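Long-range contacts in proline dipeptidase (Streptococcus pneumoniae, PDB 3PN9), which probably belongs to the prolidases, which split dipeptides ending in proline, the chain here being their N-terminal, probably non-catalytic domain: residues A[97-102]-A[123-128]; A[34-39]-A[68-73]. One frame throughout, in Å; residues are numbered along the deposited sequence.

Contact 1 (A[97-102]-A[123-128]); sequences FKRVAV and EFDNLT
The guanidinium of Arg-99 meets two acids of the neighbouring strand at its edge. Arg-99 grips Asp-125 end-on, NH2 to OD2 at 2.8 Å and NH1 to OD1 at 3.2 Å, the two planes turned 59° apart. Glu-123 runs alongside the arginine, and its OE2 lies 2.9 Å from NH1 of Arg-99, close to the guanidinium plane although NH1 stands above the carboxylate. A bend at chi3 (28°) turns the arginine head back to both acids, while NE and NH2 also donate to the carbonyls of Lys-18 and Glu-17. Val-79, Asp-80 and Leu-62 of a second subunit pack on Glu-123, Asp-125 and Arg-99 respectively. Backbone bonds join the strands in parallel register, as expected for the beta-alpha-beta unit 99-102, 109-118, 123-126: Val-100 N reaches Glu-123 O at 2.9 Å, Asp-125 N reaches Val-100 O, and Val-102 N reaches Asp-125 O. Leu-127 N bonds Val-102 O at 2.8 Å, and Asn-126 OD1 caps the next helix by accepting from Thr-128 N. Apolar packing fills the other face. The Phe-124 ring takes CB of Val-100 over one face, offset toward the rim, and CG1 of Val-102 at its edge, 3.8 Å from CD1.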
loop_
_atom_site.group_PDB
_atom_site.type_symbol
_atom_site.label_atom_id
_atom_site.label_comp_id
_atom_site.label_asym_id
_atom_site.label_seq_id
_atom_site.Cartn_x
_atom_site.Cartn_y
_atom_site.Cartn_z
ATOM N N PHE A 97 -14.284 -10.471 -10.946
ATOM C CA PHE A 97 -13.278 -10.992 -10.000
ATOM C C PHE A 97 -12.164 -11.643 -10.785
ATOM O O PHE A 97 -12.316 -12.771 -11.210
ATOM C CB PHE A 97 -13.938 -11.920 -8.974
ATOM C CG PHE A 97 -14.950 -11.201 -8.078
ATOM C CD1 PHE A 97 -14.521 -10.559 -6.927
ATOM C CD2 PHE A 97 -16.340 -11.233 -8.359
ATOM C CE1 PHE A 97 -15.413 -9.881 -6.070
ATOM C CE2 PHE A 97 -17.240 -10.592 -7.525
ATOM C CZ PHE A 97 -16.792 -9.878 -6.351
ATOM N N LYS A 98 -11.042 -10.972 -11.008
ATOM C CA LYS A 98 -9.959 -11.638 -11.741
ATOM C C LYS A 98 -9.020 -12.400 -10.874
ATOM O O LYS A 98 -8.356 -13.356 -11.337
ATOM C CB LYS A 98 -9.125 -10.570 -12.413
ATOM C CG LYS A 98 -9.987 -9.857 -13.445
ATOM C CD LYS A 98 -9.062 -8.887 -14.247
ATOM C CE LYS A 98 -9.416 -7.498 -13.890
ATOM N NZ LYS A 98 -9.487 -6.818 -15.242
ATOM N N ARG A 99 -8.899 -11.972 -9.596
ATOM C CA ARG A 99 -7.887 -12.618 -8.722
ATOM C C ARG A 99 -8.490 -12.786 -7.372
ATOM O O ARG A 99 -8.973 -11.787 -6.752
ATOM C CB ARG A 99 -6.588 -11.750 -8.686
ATOM C CG ARG A 99 -5.848 -11.715 -10.100
ATOM C CD ARG A 99 -4.496 -10.911 -10.193
ATOM N NE ARG A 99 -3.821 -10.896 -8.892
ATOM C CZ ARG A 99 -3.225 -11.949 -8.323
ATOM N NH1 ARG A 99 -3.142 -13.118 -8.977
ATOM N NH2 ARG A 99 -2.666 -11.835 -7.111
ATOM N N VAL A 100 -8.429 -13.996 -6.881
ATOM C CA VAL A 100 -9.106 -14.325 -5.628
ATOM C C VAL A 100 -8.048 -15.045 -4.770
ATOM O O VAL A 100 -7.305 -15.849 -5.298
ATOM C CB VAL A 100 -10.283 -15.329 -5.990
ATOM C CG1 VAL A 100 -10.948 -15.983 -4.735
ATOM C CG2 VAL A 100 -11.387 -14.502 -6.842
ATOM N N ALA A 101 -8.051 -14.862 -3.450
ATOM C CA ALA A 101 -7.188 -15.641 -2.589
ATOM C C ALA A 101 -8.054 -16.535 -1.740
ATOM O O ALA A 101 -9.040 -16.076 -1.199
ATOM C CB ALA A 101 -6.320 -14.641 -1.594
ATOM N N VAL A 102 -7.587 -17.760 -1.532
ATOM C CA VAL A 102 -8.266 -18.702 -0.662
ATOM C C VAL A 102 -7.271 -19.476 0.184
ATOM O O VAL A 102 -6.064 -19.468 -0.085
ATOM C CB VAL A 102 -9.029 -19.781 -1.552
ATOM C CG1 VAL A 102 -10.204 -19.099 -2.360
ATOM C CG2 VAL A 102 -8.008 -20.561 -2.456
ATOM N N GLU A 123 -8.164 -16.286 -11.243
ATOM C CA GLU A 123 -7.021 -17.132 -10.761
ATOM C C GLU A 123 -7.116 -17.192 -9.260
ATOM O O GLU A 123 -7.592 -16.173 -8.612
ATOM C CB GLU A 123 -5.638 -16.479 -10.954
ATOM C CG GLU A 123 -5.345 -15.603 -12.110
ATOM C CD GLU A 123 -3.836 -15.065 -11.973
ATOM O OE1 GLU A 123 -2.886 -15.939 -12.018
ATOM O OE2 GLU A 123 -3.608 -13.821 -11.750
ATOM N N PHE A 124 -6.662 -18.292 -8.668
ATOM C CA PHE A 124 -6.752 -18.465 -7.191
ATOM C C PHE A 124 -5.354 -18.419 -6.557
ATOM O O PHE A 124 -4.517 -19.310 -6.846
ATOM C CB PHE A 124 -7.471 -19.758 -6.851
ATOM C CG PHE A 124 -9.003 -19.653 -7.111
ATOM C CD1 PHE A 124 -9.867 -19.565 -6.081
ATOM C CD2 PHE A 124 -9.520 -19.656 -8.399
ATOM C CE1 PHE A 124 -11.303 -19.535 -6.290
ATOM C CE2 PHE A 124 -10.968 -19.501 -8.616
ATOM C CZ PHE A 124 -11.823 -19.463 -7.534
ATOM N N ASP A 125 -5.080 -17.435 -5.705
ATOM C CA ASP A 125 -3.767 -17.422 -5.010
ATOM C C ASP A 125 -3.993 -18.007 -3.584
ATOM O O ASP A 125 -5.142 -18.121 -3.097
ATOM C CB ASP A 125 -3.372 -15.956 -4.765
ATOM C CG ASP A 125 -2.676 -15.265 -5.982
ATOM O OD1 ASP A 125 -2.856 -15.705 -7.134
ATOM O OD2 ASP A 125 -2.042 -14.167 -5.739
ATOM N N ASN A 126 -2.914 -18.261 -2.859
ATOM C CA ASN A 126 -3.030 -18.865 -1.540
ATOM C C ASN A 126 -2.999 -17.719 -0.499
ATOM O O ASN A 126 -1.992 -17.007 -0.398
ATOM C CB ASN A 126 -1.830 -19.807 -1.379
ATOM C CG ASN A 126 -1.868 -20.587 -0.082
ATOM O OD1 ASN A 126 -2.828 -20.525 0.648
ATOM N ND2 ASN A 126 -0.790 -21.343 0.222
ATOM N N LEU A 127 -3.970 -17.667 0.402
ATOM C CA LEU A 127 -4.043 -16.677 1.471
ATOM C C LEU A 127 -3.415 -17.243 2.752
ATOM O O LEU A 127 -3.207 -16.472 3.693
ATOM C CB LEU A 127 -5.581 -16.523 1.823
ATOM C CG LEU A 127 -6.046 -15.508 2.928
ATOM C CD1 LEU A 127 -5.602 -14.119 2.492
ATOM C CD2 LEU A 127 -7.603 -15.505 2.978
ATOM N N THR A 128 -3.252 -18.572 2.900
ATOM C CA THR A 128 -2.822 -19.099 4.194
ATOM C C THR A 128 -1.493 -18.417 4.759
ATOM O O THR A 128 -1.441 -18.076 5.931
ATOM C CB THR A 128 -2.685 -20.662 4.081
ATOM O OG1 THR A 128 -4.060 -21.153 3.967
ATOM C CG2 THR A 128 -2.023 -21.327 5.361
#

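Contact 2 (A[34-39]-A[68-73]); sequences TGFYSD and SSTVSF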
loop_
_atom_site.group_PDB
_atom_site.type_symbol
_atom_site.label_atom_id
_atom_site.label_comp_id
_atom_site.label_asym_id
_atom_site.label_seq_id
_atom_site.Cartn_x
_atom_site.Cartn_y
_atom_site.Cartn_z
ATOM N N THR A 34 -12.683 -12.107 13.163
ATOM C CA THR A 34 -13.956 -11.360 13.401
ATOM C C THR A 34 -14.487 -11.554 14.769
ATOM O O THR A 34 -15.392 -10.870 15.138
ATOM C CB THR A 34 -15.139 -11.787 12.442
ATOM O OG1 THR A 34 -15.442 -13.137 12.767
ATOM C CG2 THR A 34 -14.695 -11.704 10.978
ATOM N N GLY A 35 -13.986 -12.530 15.505
ATOM C CA GLY A 35 -14.545 -12.886 16.808
ATOM C C GLY A 35 -15.882 -13.676 16.684
ATOM O O GLY A 35 -16.475 -14.008 17.698
ATOM N N PHE A 36 -16.272 -14.103 15.474
ATOM C CA PHE A 36 -17.461 -14.960 15.297
ATOM C C PHE A 36 -16.990 -16.391 15.081
ATOM O O PHE A 36 -16.279 -16.683 14.089
ATOM C CB PHE A 36 -18.329 -14.512 14.102
ATOM C CG PHE A 36 -19.521 -15.449 13.879
ATOM C CD1 PHE A 36 -20.591 -15.418 14.787
ATOM C CD2 PHE A 36 -19.501 -16.406 12.856
ATOM C CE1 PHE A 36 -21.740 -16.304 14.634
ATOM C CE2 PHE A 36 -20.583 -17.283 12.653
ATOM C CZ PHE A 36 -21.704 -17.243 13.561
ATOM N N TYR A 37 -17.321 -17.294 16.019
ATOM C CA TYR A 37 -16.989 -18.696 15.889
ATOM C C TYR A 37 -18.278 -19.551 15.591
ATOM O O TYR A 37 -19.231 -19.475 16.371
ATOM C CB TYR A 37 -16.336 -19.281 17.179
ATOM C CG TYR A 37 -15.950 -20.700 16.883
ATOM C CD1 TYR A 37 -14.930 -20.999 16.006
ATOM C CD2 TYR A 37 -16.740 -21.757 17.384
ATOM C CE1 TYR A 37 -14.647 -22.375 15.668
ATOM C CE2 TYR A 37 -16.505 -23.090 17.062
ATOM C CZ TYR A 37 -15.467 -23.386 16.212
ATOM O OH TYR A 37 -15.282 -24.692 15.879
ATOM N N SER A 38 -18.241 -20.432 14.587
ATOM C CA SER A 38 -19.324 -21.409 14.382
ATOM C C SER A 38 -18.766 -22.635 13.700
ATOM O O SER A 38 -17.939 -22.496 12.779
ATOM C CB SER A 38 -20.412 -20.748 13.469
ATOM O OG SER A 38 -21.421 -21.683 13.279
ATOM N N ASP A 39 -19.185 -23.835 14.094
ATOM C CA ASP A 39 -18.781 -24.974 13.323
ATOM C C ASP A 39 -19.965 -25.272 12.376
ATOM O O ASP A 39 -20.946 -25.715 12.837
ATOM C CB ASP A 39 -18.557 -26.168 14.241
ATOM C CG ASP A 39 -18.133 -27.392 13.461
ATOM O OD1 ASP A 39 -18.182 -27.348 12.186
ATOM O OD2 ASP A 39 -17.834 -28.393 14.141
ATOM N N SER A 68 -24.918 -11.558 12.979
ATOM C CA SER A 68 -25.230 -10.126 12.782
ATOM C C SER A 68 -25.007 -9.306 14.057
ATOM O O SER A 68 -24.684 -8.139 13.942
ATOM C CB SER A 68 -26.719 -9.932 12.361
ATOM O OG SER A 68 -26.917 -10.666 11.190
ATOM N N SER A 69 -25.121 -9.907 15.250
ATOM C CA SER A 69 -24.834 -9.143 16.452
ATOM C C SER A 69 -23.373 -9.202 16.793
ATOM O O SER A 69 -22.915 -8.376 17.548
ATOM C CB SER A 69 -25.732 -9.526 17.625
ATOM O OG SER A 69 -25.421 -10.835 17.934
ATOM N N THR A 70 -22.598 -10.073 16.148
ATOM C CA THR A 70 -21.110 -10.124 16.402
ATOM C C THR A 70 -20.330 -9.160 15.535
ATOM O O THR A 70 -19.333 -8.596 15.968
ATOM C CB THR A 70 -20.568 -11.603 16.245
ATOM O OG1 THR A 70 -21.363 -12.414 17.092
ATOM C CG2 THR A 70 -19.061 -11.743 16.700
ATOM N N VAL A 71 -20.718 -8.955 14.302
ATOM C CA VAL A 71 -19.886 -8.141 13.434
ATOM C C VAL A 71 -20.704 -6.957 12.999
ATOM O O VAL A 71 -21.944 -7.077 12.961
ATOM C CB VAL A 71 -19.430 -8.963 12.143
ATOM C CG1 VAL A 71 -18.632 -10.199 12.535
ATOM C CG2 VAL A 71 -20.598 -9.406 11.187
ATOM N N SER A 72 -20.085 -5.894 12.498
ATOM C CA SER A 72 -20.886 -4.707 12.104
ATOM C C SER A 72 -21.067 -4.648 10.588
ATOM O O SER A 72 -21.851 -3.842 10.102
ATOM C CB SER A 72 -20.092 -3.414 12.559
ATOM O OG SER A 72 -18.873 -3.490 11.823
ATOM N N PHE A 73 -20.376 -5.501 9.795
ATOM C CA PHE A 73 -20.555 -5.426 8.341
ATOM C C PHE A 73 -21.687 -6.465 7.910
ATOM O O PHE A 73 -22.161 -7.219 8.767
ATOM C CB PHE A 73 -19.235 -5.742 7.623
ATOM C CG PHE A 73 -18.542 -6.955 8.168
ATOM C CD1 PHE A 73 -18.953 -8.282 7.783
ATOM C CD2 PHE A 73 -17.406 -6.781 9.053
ATOM C CE1 PHE A 73 -18.244 -9.393 8.322
ATOM C CE2 PHE A 73 -16.705 -7.907 9.581
ATOM C CZ PHE A 73 -17.136 -9.214 9.201
HETATM O O HOH W 1 -16.514 -9.490 17.545
#
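At the edge of the Phe-73 ring lies CG2 of Thr-34, 3.9 Å from CZ of Phe-73, while CB of Val-71, from the same segment as the ring, sits over one face, offset toward the rim. The Phe-36 ring is also met at an edge: OG1 of Thr-70 lies near its plane, 3.9 Å from CD1, and the two side chains cross at about a right angle. Between these rings CG1 of Val-71 touches CB of Thr-34 at 3.8 Å. The methyl of Thr-70, anti to its own N, extends to the backbone after the helix, with CG2 3.6 Å from Gly-35 O. Helices 27-34 and 64-70 thus meet at their C-terminal ends, where Gly-35, with positive phi, turns the chain out of the first. There Thr-34 forms an ST turn, its OG1 accepting from Phe-36 N at 3.0 Å; chi1 of 65° sets that oxygen between N and the carbonyl carbon, and it also bonds Ile-30 O. The hydroxyl of Thr-70 likewise pairs with Arg-66 O. A water donates to Thr-34 O at 3.0 Å and, weakly, to Thr-70 O. With both threonine hydroxyls engaged by their own helices and no direct hydrogen bond between the segments, cohesion here comes from methyl, ring and water contacts.

In the fold
Contact 2 closes before contact 1 opens along the chain, and the two lie on opposite sides of its centre, 23 Å apart between centres and about 11 Å between nearest atoms. Contact 1 forms one border of the mixed sheet, where strand 123-126 is outermost within the chain; strand 21-24 adjoins strand 99-102 on its other side. Contact 2 lies at the ends of helices 27-34 and 64-70, and its side chains rest on strands 46-50 and 56-60 of the same sheet. The sheet is therefore what connects them, within one creatinase/prolidase N-terminal domain. Their surroundings also differ in the assembly: contact 1 packs against a second subunit, whereas next to contact 2 Ser-72 packs on Ser-72 of a third subunit.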